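Local coordinates for protein Ves (Pseudomonas fluorescens, PDB 5V00), which is of unknown molecular function but is a bicupin protein involved in histidine utilization, at residues 9-15 against 165-171; 122-127 against 188-192; 147-151 against 160-164. One frame throughout, in Å; residues are numbered along the deposited sequence.

Contact 1. Residues 9-15 against 165-171; sequences SAISVWR and DCLQVDG
Ile-11, Val-13, Leu-167 and Val-169 form one apolar face. Leu-167 CD1 touches both Ile-11 CG2 (3.8 Å) and Val-13 CG2 (4.4 Å), and Ile-11 CG1 is 4.5 Å from Val-169 CG2. Val-13 and Leu-167 also pack onto Leu-161. Strands 10-14 and 166-170 run antiparallel at 158°, their axes 4.7 Å apart. Ile-11/Val-169 and Val-13/Leu-167 are non-hydrogen-bonded pairs; Ala-10/Asp-170, Ser-12/Gln-168 and Trp-14/Cys-166 are hydrogen-bonded. The last two bond both ways: Ser-12 N to Gln-168 O and Trp-14 N to Cys-166 O are 2.8 Å, Gln-168 N to Ser-12 O and Cys-166 N to Trp-14 O 2.9 Å. Asp-170 N reaches Ala-10 O at 3.0 Å.

On the opposite face, Trp-14 (chi1 m) donates NE1 to Gln-168 OE1 at 2.8 Å. That oxygen also meets Thr-35, while Gln-168 NE2 holds Asp-170 OD1 at 2.8 Å. A water bonds Ala-10 O and Asp-170 OD2 (both 3.0 Å) and Ser-12 OG (2.9 Å). Arg-15 NH1 salt-bridges Asp-165 OD2 (2.9 Å) and bonds Lys-160 O; Asp-165 OD1 takes Ala-16 N. Arg-15 NE bonds Ala-38 O of the second subunit, which this margin faces. Within this chain, the N-terminal strand is thus outermost in a bicupin's C-terminal sheet.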
ATOM      1  N   SER B   9      14.347  -2.357   9.221  1.00 51.91           N
ATOM      2  CA  SER B   9      13.597  -3.705   9.248  1.00 45.85           C
ATOM      3  C   SER B   9      12.721  -3.925   7.998  1.00 37.10           C
ATOM      4  O   SER B   9      13.236  -4.180   6.865  1.00 43.48           O
ATOM      5  CB  SER B   9      12.733  -3.861  10.559  1.00 51.03           C
ATOM      6  OG  SER B   9      11.614  -2.922  10.705  1.00 38.45           O
ATOM      7  N   ALA B  10      11.405  -3.749   8.154  1.00 32.08           N
ATOM      8  CA  ALA B  10      10.473  -4.022   7.070  1.00 24.50           C
ATOM      9  C   ALA B  10      10.330  -2.734   6.219  1.00 25.03           C
ATOM     10  O   ALA B  10       9.757  -1.759   6.752  1.00 22.20           O
ATOM     11  CB  ALA B  10       9.186  -4.368   7.640  1.00 27.04           C
ATOM     12  N   ILE B  11      10.863  -2.715   5.007  1.00 21.36           N
ATOM     13  CA  ILE B  11      10.821  -1.539   4.146  1.00 20.45           C
ATOM     14  C   ILE B  11       9.827  -1.746   3.052  1.00 24.55           C
ATOM     15  O   ILE B  11       9.838  -2.826   2.400  1.00 19.65           O
ATOM     16  CB  ILE B  11      12.216  -1.247   3.555  1.00 26.60           C
ATOM     17  CG1 ILE B  11      13.188  -0.899   4.706  1.00 31.77           C
ATOM     18  CG2 ILE B  11      12.167  -0.112   2.533  1.00 26.58           C
ATOM     19  CD1 ILE B  11      14.662  -1.029   4.275  1.00 36.16           C
ATOM     20  N   SER B  12       8.947  -0.785   2.839  1.00 19.06           N
ATOM     21  CA  SER B  12       8.006  -0.782   1.714  1.00 22.44           C
ATOM     22  C   SER B  12       8.225   0.462   0.878  1.00 22.81           C
ATOM     23  O   SER B  12       8.571   1.497   1.413  1.00 21.27           O
ATOM     24  CB  SER B  12       6.608  -0.781   2.269  1.00 22.47           C
ATOM     25  OG  SER B  12       6.287  -1.976   2.915  1.00 24.99           O
ATOM     26  N   VAL B  13       8.056   0.408  -0.448  1.00 19.22           N
ATOM     27  CA  VAL B  13       8.137   1.579  -1.294  1.00 18.94           C
ATOM     28  C   VAL B  13       6.770   1.691  -2.010  1.00 22.25           C
ATOM     29  O   VAL B  13       6.322   0.736  -2.682  1.00 24.06           O
ATOM     30  CB  VAL B  13       9.288   1.574  -2.305  1.00 19.88           C
ATOM     31  CG1 VAL B  13       9.294   2.827  -3.159  1.00 21.56           C
ATOM     32  CG2 VAL B  13      10.622   1.345  -1.592  1.00 22.87           C
ATOM     33  N   TRP B  14       6.064   2.815  -1.803  1.00 18.25           N
ATOM     34  CA  TRP B  14       4.767   3.097  -2.424  1.00 18.80           C
ATOM     35  C   TRP B  14       5.124   3.959  -3.639  1.00 20.68           C
ATOM     36  O   TRP B  14       5.685   5.111  -3.493  1.00 19.86           O
ATOM     37  CB  TRP B  14       3.844   3.836  -1.447  1.00 19.82           C
ATOM     38  CG  TRP B  14       3.709   3.224  -0.097  1.00 21.15           C
ATOM     39  CD1 TRP B  14       4.162   3.676   1.111  1.00 20.23           C
ATOM     40  CD2 TRP B  14       3.185   1.940   0.152  1.00 26.57           C
ATOM     41  NE1 TRP B  14       3.866   2.797   2.109  1.00 20.61           N
ATOM     42  CE2 TRP B  14       3.299   1.691   1.535  1.00 26.15           C
ATOM     43  CE3 TRP B  14       2.719   0.931  -0.681  1.00 40.37           C
ATOM     44  CZ2 TRP B  14       2.924   0.494   2.120  1.00 35.19           C
ATOM     45  CZ3 TRP B  14       2.332  -0.281  -0.089  1.00 46.32           C
ATOM     46  CH2 TRP B  14       2.443  -0.477   1.315  1.00 42.89           C
ATOM     47  N   ARG B  15       4.850   3.477  -4.846  1.00 17.89           N
ATOM     48  CA  ARG B  15       5.146   4.249  -6.023  1.00 18.64           C
ATOM     49  C   ARG B  15       3.913   5.048  -6.450  1.00 20.79           C
ATOM     50  O   ARG B  15       2.783   4.545  -6.510  1.00 19.87           O
ATOM     51  CB  ARG B  15       5.660   3.440  -7.196  1.00 18.42           C
ATOM     52  CG  ARG B  15       6.909   2.634  -6.941  1.00 18.26           C
ATOM     53  CD  ARG B  15       8.136   3.599  -6.791  1.00 19.69           C
ATOM     54  NE  ARG B  15       9.299   2.823  -6.605  1.00 19.21           N
ATOM     55  CZ  ARG B  15      10.540   3.338  -6.485  1.00 20.01           C
ATOM     56  NH1 ARG B  15      10.678   4.659  -6.608  1.00 20.35           N
ATOM     57  NH2 ARG B  15      11.543   2.578  -6.203  1.00 18.68           N
ATOM     58  N   ASP B 165       6.733   9.507  -4.671  1.00 19.17           N
ATOM     59  CA  ASP B 165       6.941   8.154  -4.173  1.00 19.42           C
ATOM     60  C   ASP B 165       7.217   8.250  -2.659  1.00 20.87           C
ATOM     61  O   ASP B 165       7.690   9.318  -2.179  1.00 18.46           O
ATOM     62  CB  ASP B 165       8.138   7.489  -4.870  1.00 18.42           C
ATOM     63  CG  ASP B 165       7.941   7.201  -6.353  1.00 18.55           C
ATOM     64  OD1 ASP B 165       6.774   7.164  -6.847  1.00 20.59           O
ATOM     65  OD2 ASP B 165       8.976   6.990  -7.030  1.00 20.99           O
ATOM     66  N   CYS B 166       6.904   7.201  -1.906  1.00 17.79           N
ATOM     67  CA  CYS B 166       7.059   7.215  -0.443  1.00 18.02           C
ATOM     68  C   CYS B 166       7.642   5.922   0.079  1.00 20.04           C
ATOM     69  O   CYS B 166       7.125   4.875  -0.238  1.00 20.34           O
ATOM     70  CB  CYS B 166       5.659   7.393   0.168  1.00 19.91           C
ATOM     71  SG  CYS B 166       5.570   7.618   1.931  1.00 20.53           S
ATOM     72  N   LEU B 167       8.716   5.995   0.874  1.00 17.70           N
ATOM     73  CA  LEU B 167       9.282   4.864   1.542  1.00 19.28           C
ATOM     74  C   LEU B 167       8.702   4.785   2.919  1.00 20.63           C
ATOM     75  O   LEU B 167       8.439   5.822   3.576  1.00 19.80           O
ATOM     76  CB  LEU B 167      10.783   5.038   1.602  1.00 20.38           C
ATOM     77  CG  LEU B 167      11.514   3.881   2.244  1.00 20.14           C
ATOM     78  CD1 LEU B 167      12.772   3.519   1.504  1.00 21.87           C
ATOM     79  CD2 LEU B 167      11.767   4.121   3.711  1.00 22.18           C
ATOM     80  N   GLN B 168       8.397   3.571   3.382  1.00 16.49           N
ATOM     81  CA  GLN B 168       7.854   3.310   4.706  1.00 18.12           C
ATOM     82  C   GLN B 168       8.660   2.219   5.411  1.00 20.20           C
ATOM     83  O   GLN B 168       8.884   1.144   4.839  1.00 19.84           O
ATOM     84  CB  GLN B 168       6.425   2.865   4.643  1.00 19.32           C
ATOM     85  CG  GLN B 168       5.779   2.524   5.967  1.00 19.31           C
ATOM     86  CD  GLN B 168       4.245   2.354   5.890  1.00 18.85           C
ATOM     87  OE1 GLN B 168       3.610   2.745   4.921  1.00 20.74           O
ATOM     88  NE2 GLN B 168       3.659   1.938   7.006  1.00 21.12           N
ATOM     89  N   VAL B 169       9.125   2.529   6.621  1.00 17.87           N
ATOM     90  CA  VAL B 169       9.743   1.516   7.481  1.00 20.43           C
ATOM     91  C   VAL B 169       8.679   1.206   8.507  1.00 22.46           C
ATOM     92  O   VAL B 169       8.042   2.104   9.147  1.00 23.84           O
ATOM     93  CB  VAL B 169      11.007   2.009   8.197  1.00 22.92           C
ATOM     94  CG1 VAL B 169      11.527   0.869   9.112  1.00 27.86           C
ATOM     95  CG2 VAL B 169      11.983   2.542   7.268  1.00 23.90           C
ATOM     96  N   ASP B 170       8.408  -0.065   8.765  1.00 22.15           N
ATOM     97  CA  ASP B 170       7.383  -0.492   9.762  1.00 26.08           C
ATOM     98  C   ASP B 170       8.010  -1.463  10.747  1.00 26.55           C
ATOM     99  O   ASP B 170       9.004  -2.098  10.443  1.00 26.30           O
ATOM    100  CB  ASP B 170       6.273  -1.315   9.148  1.00 29.05           C
ATOM    101  CG  ASP B 170       5.179  -0.515   8.531  1.00 39.71           C
ATOM    102  OD1 ASP B 170       4.749   0.510   9.127  1.00 38.88           O
ATOM    103  OD2 ASP B 170       4.665  -1.068   7.485  1.00 42.97           O
ATOM    104  N   GLY B 171       7.385  -1.568  11.900  1.00 28.52           N
ATOM    105  CA  GLY B 171       7.831  -2.537  12.934  1.00 29.86           C
ATOM    106  C   GLY B 171       9.194  -2.332  13.496  1.00 31.14           C
ATOM    107  O   GLY B 171       9.860  -3.242  13.944  1.00 33.74           O
TER
HETATM  108  O   HOH W   1       6.986  -1.363   5.617  1.00 28.78           O

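Contact 2. Residues 122-127 against 188-192; sequences PERYHA and ELTQR
Strands 125-127 and 188-191 are antiparallel, axes 4.5 Å apart at 158°. His-126 and Thr-190 form the hydrogen-bonded pair: His-126 N donates to Thr-190 O (2.8 Å) and Thr-190 N to His-126 O (3.1 Å). Tyr-125/Gln-191 and Ala-127/Leu-189, CA atoms 4.5 and 4.6 Å apart, are the non-hydrogen-bonded pairs on either side. One step beyond the strand, Arg-192 N donates to Arg-124 O at 2.8 Å.

Two waters serve the open end. One gives protons to Pro-122 O (2.8 Å) and Tyr-125 O (2.6 Å) and accepts from Arg-192 NH1 (3.1 Å). The other donates to Arg-124 O (2.8 Å) and Arg-192 O (3.2 Å), so Arg-124 O accepts twice. Polar groups facing away from the pair also find partners: Gln-143 takes Gln-191 N on its OE1 and offers its backbone N to Thr-190 OG1, Arg-124 NH2 reaches Phe-45 O, and Glu-188 OE1 meets Ser-140.

Arg-192 (chi1 m, chi2 t, chi3 p) folds back so that its guanidinium lies flat on the His-126 ring, centres 4.2 Å apart and planes at 18°. On the other face, Tyr-125 (chi1 m) sets its ring over Gln-191 CA, a CH-pi contact 4.2 Å from the centroid, and touches Leu-189 CB through CD2 at 4.2 Å; Ala-127 CB and Leu-189 CD2 are 3.9 Å apart. Trp-47 meets the tyrosine ring edge-to-face.

The chemistry is that of a solvent-exposed sheet margin, where regular pairing gives way to bridging water and a stacked arginine.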
ATOM      1  N   PRO B 122      -4.275  11.903  18.018  1.00 23.11           N
ATOM      2  CA  PRO B 122      -3.329  12.141  19.060  1.00 23.48           C
ATOM      3  C   PRO B 122      -3.484  11.232  20.282  1.00 24.93           C
ATOM      4  O   PRO B 122      -2.547  11.020  21.033  1.00 24.45           O
ATOM      5  CB  PRO B 122      -3.564  13.617  19.443  1.00 27.16           C
ATOM      6  CG  PRO B 122      -4.248  14.201  18.308  1.00 29.64           C
ATOM      7  CD  PRO B 122      -5.058  13.128  17.660  1.00 24.88           C
ATOM      8  N   GLU B 123      -4.684  10.692  20.454  1.00 26.01           N
ATOM      9  CA  GLU B 123      -4.930   9.737  21.518  0.52 27.44           C
ATOM     10  C   GLU B 123      -4.191   8.441  21.232  1.00 26.41           C
ATOM     11  O   GLU B 123      -3.727   7.819  22.160  1.00 28.11           O
ATOM     12  CB  GLU B 123      -6.439   9.467  21.608  0.52 32.36           C
ATOM     13  CG  GLU B 123      -6.870   8.513  22.690  0.52 38.18           C
ATOM     14  CD  GLU B 123      -8.383   8.544  22.905  0.52 42.60           C
ATOM     15  OE1 GLU B 123      -8.848   7.667  23.659  0.52 46.68           O
ATOM     16  OE2 GLU B 123      -9.085   9.402  22.314  0.52 45.43           O
ATOM     17  N   ARG B 124      -4.059   8.076  19.968  1.00 22.29           N
ATOM     18  CA  ARG B 124      -3.484   6.800  19.623  1.00 25.66           C
ATOM     19  C   ARG B 124      -2.003   6.823  19.149  1.00 27.44           C
ATOM     20  O   ARG B 124      -1.326   5.794  19.253  1.00 24.35           O
ATOM     21  CB  ARG B 124      -4.344   6.152  18.624  1.00 27.87           C
ATOM     22  CG  ARG B 124      -5.689   5.766  19.204  1.00 33.19           C
ATOM     23  CD  ARG B 124      -6.522   5.004  18.227  1.00 35.82           C
ATOM     24  NE  ARG B 124      -7.276   5.777  17.284  1.00 39.67           N
ATOM     25  CZ  ARG B 124      -8.362   6.546  17.533  1.00 52.32           C
ATOM     26  NH1 ARG B 124      -8.818   6.748  18.782  1.00 52.98           N
ATOM     27  NH2 ARG B 124      -8.997   7.163  16.503  1.00 43.66           N
ATOM     28  N   TYR B 125      -1.524   7.959  18.635  1.00 22.42           N
ATOM     29  CA  TYR B 125      -0.176   8.037  18.069  1.00 20.19           C
ATOM     30  C   TYR B 125       0.587   9.258  18.505  1.00 23.28           C
ATOM     31  O   TYR B 125       0.067  10.373  18.552  1.00 21.24           O
ATOM     32  CB  TYR B 125      -0.243   8.067  16.545  1.00 22.30           C
ATOM     33  CG  TYR B 125      -0.498   6.712  16.006  1.00 21.86           C
ATOM     34  CD1 TYR B 125      -1.803   6.167  15.928  1.00 22.66           C
ATOM     35  CD2 TYR B 125       0.592   5.904  15.651  1.00 23.43           C
ATOM     36  CE1 TYR B 125      -2.003   4.863  15.440  1.00 23.91           C
ATOM     37  CE2 TYR B 125       0.399   4.592  15.209  1.00 24.63           C
ATOM     38  CZ  TYR B 125      -0.908   4.077  15.125  1.00 25.97           C
ATOM     39  OH  TYR B 125      -1.174   2.791  14.681  1.00 27.19           O
ATOM     40  N   HIS B 126       1.859   9.047  18.762  1.00 19.17           N
ATOM     41  CA  HIS B 126       2.862  10.091  18.721  1.00 20.17           C
ATOM     42  C   HIS B 126       3.267  10.346  17.277  1.00 22.77           C
ATOM     43  O   HIS B 126       3.200   9.399  16.445  1.00 20.48           O
ATOM     44  CB  HIS B 126       4.055   9.767  19.538  1.00 21.28           C
ATOM     45  CG  HIS B 126       3.881  10.076  20.995  1.00 24.47           C
ATOM     46  ND1 HIS B 126       3.859  11.396  21.438  1.00 28.07           N
ATOM     47  CD2 HIS B 126       3.792   9.292  22.096  1.00 22.63           C
ATOM     48  CE1 HIS B 126       3.666  11.402  22.749  1.00 26.86           C
ATOM     49  NE2 HIS B 126       3.603  10.155  23.174  1.00 23.76           N
ATOM     50  N   ALA B 127       3.660  11.570  16.951  1.00 19.53           N
ATOM     51  CA  ALA B 127       3.908  11.977  15.572  1.00 20.58           C
ATOM     52  C   ALA B 127       5.027  13.006  15.520  1.00 21.00           C
ATOM     53  O   ALA B 127       5.202  13.843  16.430  1.00 19.52           O
ATOM     54  CB  ALA B 127       2.637  12.576  14.932  1.00 22.07           C
ATOM     55  N   GLU B 188       7.355  10.465  11.339  1.00 17.21           N
ATOM     56  CA  GLU B 188       7.572   9.408  12.243  1.00 15.88           C
ATOM     57  C   GLU B 188       6.318   9.224  13.135  1.00 20.54           C
ATOM     58  O   GLU B 188       5.756  10.194  13.665  1.00 21.68           O
ATOM     59  CB  GLU B 188       8.752   9.648  13.133  1.00 18.24           C
ATOM     60  CG  GLU B 188      10.057   9.754  12.391  1.00 19.03           C
ATOM     61  CD  GLU B 188      11.289  10.005  13.320  1.00 21.29           C
ATOM     62  OE1 GLU B 188      11.247   9.793  14.524  1.00 26.61           O
ATOM     63  OE2 GLU B 188      12.252  10.395  12.793  1.00 34.57           O
ATOM     64  N   LEU B 189       5.894   7.996  13.267  1.00 17.67           N
ATOM     65  CA  LEU B 189       4.652   7.672  13.997  1.00 17.13           C
ATOM     66  C   LEU B 189       4.893   6.490  14.892  1.00 21.37           C
ATOM     67  O   LEU B 189       5.488   5.478  14.465  1.00 20.82           O
ATOM     68  CB  LEU B 189       3.533   7.416  13.014  1.00 19.53           C
ATOM     69  CG  LEU B 189       3.108   8.616  12.159  1.00 21.51           C
ATOM     70  CD1 LEU B 189       2.593   8.160  10.872  1.00 23.63           C
ATOM     71  CD2 LEU B 189       1.970   9.315  12.932  1.00 24.97           C
ATOM     72  N   THR B 190       4.383   6.581  16.103  1.00 20.09           N
ATOM     73  CA  THR B 190       4.489   5.508  17.127  1.00 20.03           C
ATOM     74  C   THR B 190       3.185   5.393  17.930  1.00 22.72           C
ATOM     75  O   THR B 190       2.687   6.384  18.444  1.00 20.12           O
ATOM     76  CB  THR B 190       5.655   5.804  18.068  1.00 23.83           C
ATOM     77  OG1 THR B 190       6.868   5.823  17.309  1.00 23.26           O
ATOM     78  CG2 THR B 190       5.757   4.794  19.142  1.00 26.49           C
ATOM     79  N   GLN B 191       2.679   4.167  18.059  1.00 22.68           N
ATOM     80  CA  GLN B 191       1.489   3.897  18.839  1.00 26.91           C
ATOM     81  C   GLN B 191       1.742   4.264  20.271  1.00 30.95           C
ATOM     82  O   GLN B 191       2.852   4.109  20.817  1.00 32.23           O
ATOM     83  CB  GLN B 191       1.172   2.412  18.810  1.00 30.19           C
ATOM     84  CG  GLN B 191       0.369   2.011  17.662  1.00 39.96           C
ATOM     85  CD  GLN B 191      -0.241   0.619  17.885  1.00 49.27           C
ATOM     86  OE1 GLN B 191      -1.438   0.477  18.123  1.00 50.66           O
ATOM     87  NE2 GLN B 191       0.611  -0.374  17.894  1.00 55.67           N
ATOM     88  N   ARG B 192       0.755   4.852  20.918  1.00 26.77           N
ATOM     89  CA  ARG B 192       0.910   5.199  22.307  1.00 33.88           C
ATOM     90  C   ARG B 192       0.354   4.004  23.087  1.00 43.10           C
ATOM     91  O   ARG B 192      -0.541   3.282  22.596  1.00 45.73           O
ATOM     92  CB  ARG B 192       0.117   6.432  22.690  1.00 35.73           C
ATOM     93  CG  ARG B 192       0.462   7.612  21.912  1.00 32.55           C
ATOM     94  CD  ARG B 192      -0.268   8.873  22.275  1.00 31.67           C
ATOM     95  NE  ARG B 192      -0.168   9.178  23.715  1.00 34.26           N
ATOM     96  CZ  ARG B 192       0.187  10.355  24.235  1.00 42.29           C
ATOM     97  NH1 ARG B 192       0.518  11.426  23.485  1.00 41.87           N
ATOM     98  NH2 ARG B 192       0.179  10.486  25.557  1.00 45.61           N
TER
HETATM   99  O   HOH W   2      -0.055  12.114  20.536  1.00 27.93           O
HETATM  100  O   HOH W   3      -2.459   3.379  20.029  1.00 48.08           O

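Contact 3. Residues 147-151 against 160-164; sequences VFSVA and KLGHH
One main-chain hydrogen bond joins these segments: His-164 N to Ser-149 O, 2.8 Å. It forms where the extended strand 144-149 ends; His-164 itself has positive phi (74°), part of the turn leading into strand 166-170.

Ser-149, chi1 t, carries the side-chain polar contacts. Its OG accepts from Ala-151 N at 3.1 Å, an ST turn, and lies 3.0 Å from Gly-162 O and 3.4 Å from Leu-161 O, weak hydrogen bonds at best, competing for the single hydroxyl proton.

Apolar packing is supplied by Leu-161 (m, t), whose CD1 lies 4.2 Å from Val-147 CG1, with the CB atoms of Ser-149 and Leu-161 3.8 Å apart.

Among the rings, Phe-148 and His-164 are nearly parallel (12°) but slid apart, centroids 5.6 Å apart, with Phe-148 CZ 3.8 Å from His-164 CD2. Ala-151 C sits over the face of the His-163 ring.

Leu-161 belongs to one sheet and Ser-149 to another, so residues 162-164 carry the chain across between the two sheets of a cupin beta-sandwich.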
ATOM      1  N   VAL B 147       9.069   8.475   4.375  1.00 15.92           N
ATOM      2  CA  VAL B 147       9.866   9.424   3.573  1.00 16.13           C
ATOM      3  C   VAL B 147       9.140   9.680   2.286  1.00 17.72           C
ATOM      4  O   VAL B 147       9.089   8.825   1.423  1.00 17.92           O
ATOM      5  CB  VAL B 147      11.324   8.967   3.299  1.00 15.88           C
ATOM      6  CG1 VAL B 147      12.100  10.008   2.560  1.00 18.55           C
ATOM      7  CG2 VAL B 147      12.053   8.639   4.585  1.00 17.40           C
ATOM      8  N   PHE B 148       8.618  10.909   2.113  1.00 16.14           N
ATOM      9  CA  PHE B 148       7.813  11.280   0.936  1.00 17.43           C
ATOM     10  C   PHE B 148       8.592  12.248   0.077  1.00 20.10           C
ATOM     11  O   PHE B 148       8.951  13.343   0.531  1.00 18.72           O
ATOM     12  CB  PHE B 148       6.517  11.954   1.397  1.00 16.56           C
ATOM     13  CG  PHE B 148       5.637  12.452   0.283  1.00 16.91           C
ATOM     14  CD1 PHE B 148       4.852  11.563  -0.437  1.00 19.78           C
ATOM     15  CD2 PHE B 148       5.570  13.806  -0.021  1.00 17.76           C
ATOM     16  CE1 PHE B 148       4.076  11.990  -1.480  1.00 19.91           C
ATOM     17  CE2 PHE B 148       4.851  14.255  -1.087  1.00 18.65           C
ATOM     18  CZ  PHE B 148       4.010  13.371  -1.782  1.00 18.61           C
ATOM     19  N   SER B 149       8.911  11.855  -1.145  1.00 17.90           N
ATOM     20  CA  SER B 149       9.722  12.631  -2.079  1.00 19.44           C
ATOM     21  C   SER B 149       8.984  13.740  -2.832  1.00 21.25           C
ATOM     22  O   SER B 149       7.868  13.479  -3.337  1.00 19.84           O
ATOM     23  CB  SER B 149      10.318  11.684  -3.137  1.00 19.74           C
ATOM     24  OG  SER B 149      10.979  12.415  -4.135  1.00 19.51           O
ATOM     25  N   VAL B 150       9.605  14.921  -2.949  1.00 18.58           N
ATOM     26  CA  VAL B 150       9.122  15.931  -3.869  1.00 19.34           C
ATOM     27  C   VAL B 150      10.218  16.265  -4.869  1.00 22.43           C
ATOM     28  O   VAL B 150      10.332  17.400  -5.296  1.00 24.72           O
ATOM     29  CB  VAL B 150       8.528  17.171  -3.143  1.00 20.34           C
ATOM     30  CG1 VAL B 150       7.277  16.802  -2.337  1.00 20.59           C
ATOM     31  CG2 VAL B 150       9.554  17.831  -2.263  1.00 22.08           C
ATOM     32  N   ALA B 151      11.048  15.283  -5.205  1.00 20.06           N
ATOM     33  CA  ALA B 151      12.186  15.522  -6.112  1.00 23.52           C
ATOM     34  C   ALA B 151      12.317  14.374  -7.067  1.00 24.67           C
ATOM     35  O   ALA B 151      11.759  13.271  -6.836  1.00 22.48           O
ATOM     36  CB  ALA B 151      13.477  15.687  -5.354  1.00 23.69           C
ATOM     37  N   LYS B 160      15.585   4.574  -4.358  1.00 21.40           N
ATOM     38  CA  LYS B 160      15.498   5.815  -5.036  1.00 21.88           C
ATOM     39  C   LYS B 160      14.037   6.159  -5.292  1.00 23.99           C
ATOM     40  O   LYS B 160      13.298   5.459  -6.012  1.00 22.30           O
ATOM     41  CB  LYS B 160      16.253   5.746  -6.371  1.00 25.23           C
ATOM     42  CG  LYS B 160      17.748   5.572  -6.180  1.00 29.46           C
ATOM     43  CD  LYS B 160      18.442   5.612  -7.543  1.00 36.94           C
ATOM     44  CE  LYS B 160      19.954   5.566  -7.326  1.00 45.48           C
ATOM     45  NZ  LYS B 160      20.686   5.586  -8.625  1.00 49.47           N
ATOM     46  N   LEU B 161      13.600   7.271  -4.725  1.00 19.91           N
ATOM     47  CA  LEU B 161      12.252   7.721  -4.812  1.00 18.56           C
ATOM     48  C   LEU B 161      12.130   8.883  -5.771  1.00 20.06           C
ATOM     49  O   LEU B 161      12.813   9.912  -5.642  1.00 24.20           O
ATOM     50  CB  LEU B 161      11.797   8.201  -3.448  1.00 18.93           C
ATOM     51  CG  LEU B 161      12.021   7.308  -2.256  1.00 18.32           C
ATOM     52  CD1 LEU B 161      11.456   7.998  -1.029  1.00 20.37           C
ATOM     53  CD2 LEU B 161      11.230   6.032  -2.510  1.00 20.40           C
ATOM     54  N   GLY B 162      11.224   8.761  -6.747  1.00 20.31           N
ATOM     55  CA  GLY B 162      10.873   9.842  -7.588  1.00 20.90           C
ATOM     56  C   GLY B 162       9.775  10.677  -7.032  1.00 21.98           C
ATOM     57  O   GLY B 162       9.387  10.516  -5.841  1.00 21.05           O
ATOM     58  N   HIS B 163       9.246  11.643  -7.841  1.00 22.47           N
ATOM     59  CA  HIS B 163       8.243  12.581  -7.345  1.00 22.20           C
ATOM     60  C   HIS B 163       7.025  11.897  -6.774  1.00 21.60           C
ATOM     61  O   HIS B 163       6.371  11.092  -7.474  1.00 20.12           O
ATOM     62  CB  HIS B 163       7.741  13.591  -8.426  1.00 26.12           C
ATOM     63  CG  HIS B 163       8.630  14.750  -8.626  1.00 32.42           C
ATOM     64  ND1 HIS B 163       8.446  15.939  -7.951  1.00 35.10           N
ATOM     65  CD2 HIS B 163       9.738  14.907  -9.389  1.00 34.57           C
ATOM     66  CE1 HIS B 163       9.390  16.794  -8.335  1.00 36.34           C
ATOM     67  NE2 HIS B 163      10.208  16.183  -9.164  1.00 31.39           N
ATOM     68  N   HIS B 164       6.762  12.097  -5.507  1.00 17.91           N
ATOM     69  CA  HIS B 164       5.588  11.633  -4.764  1.00 18.64           C
ATOM     70  C   HIS B 164       5.583  10.149  -4.452  1.00 18.47           C
ATOM     71  O   HIS B 164       4.620   9.669  -3.875  1.00 21.10           O
ATOM     72  CB  HIS B 164       4.271  12.025  -5.396  1.00 21.59           C
ATOM     73  CG  HIS B 164       4.207  13.483  -5.720  1.00 24.82           C
ATOM     74  ND1 HIS B 164       3.233  14.005  -6.562  1.00 27.51           N
ATOM     75  CD2 HIS B 164       4.971  14.525  -5.302  1.00 25.91           C
ATOM     76  CE1 HIS B 164       3.403  15.323  -6.630  1.00 25.08           C
ATOM     77  NE2 HIS B 164       4.444  15.673  -5.877  1.00 27.45           N
TER

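How the contacts relate
Residues 9-15 open the chain but are paired only about 150 residues later, after the N-terminal half and much of the C-terminal half. Contact 2 starts between the segments of contact 1 and ends after both, so these long closures cross. Contact 3, closing over eight residues, lies within both spans. All three reach one five-stranded sheet, contacts 1 and 2 pairing its opposite margins, while contact 3 joins its central strand 144-149 to strand 159-161 of a second sheet. Contacts 1 and 3 touch, among others through the probable hydrogen bond of Leu-167 O with Val-147 N (2.8 Å) and the packing of Val-13 CG1 on Leu-161 CD2 (3.8 Å); contact 2 stays clear of both.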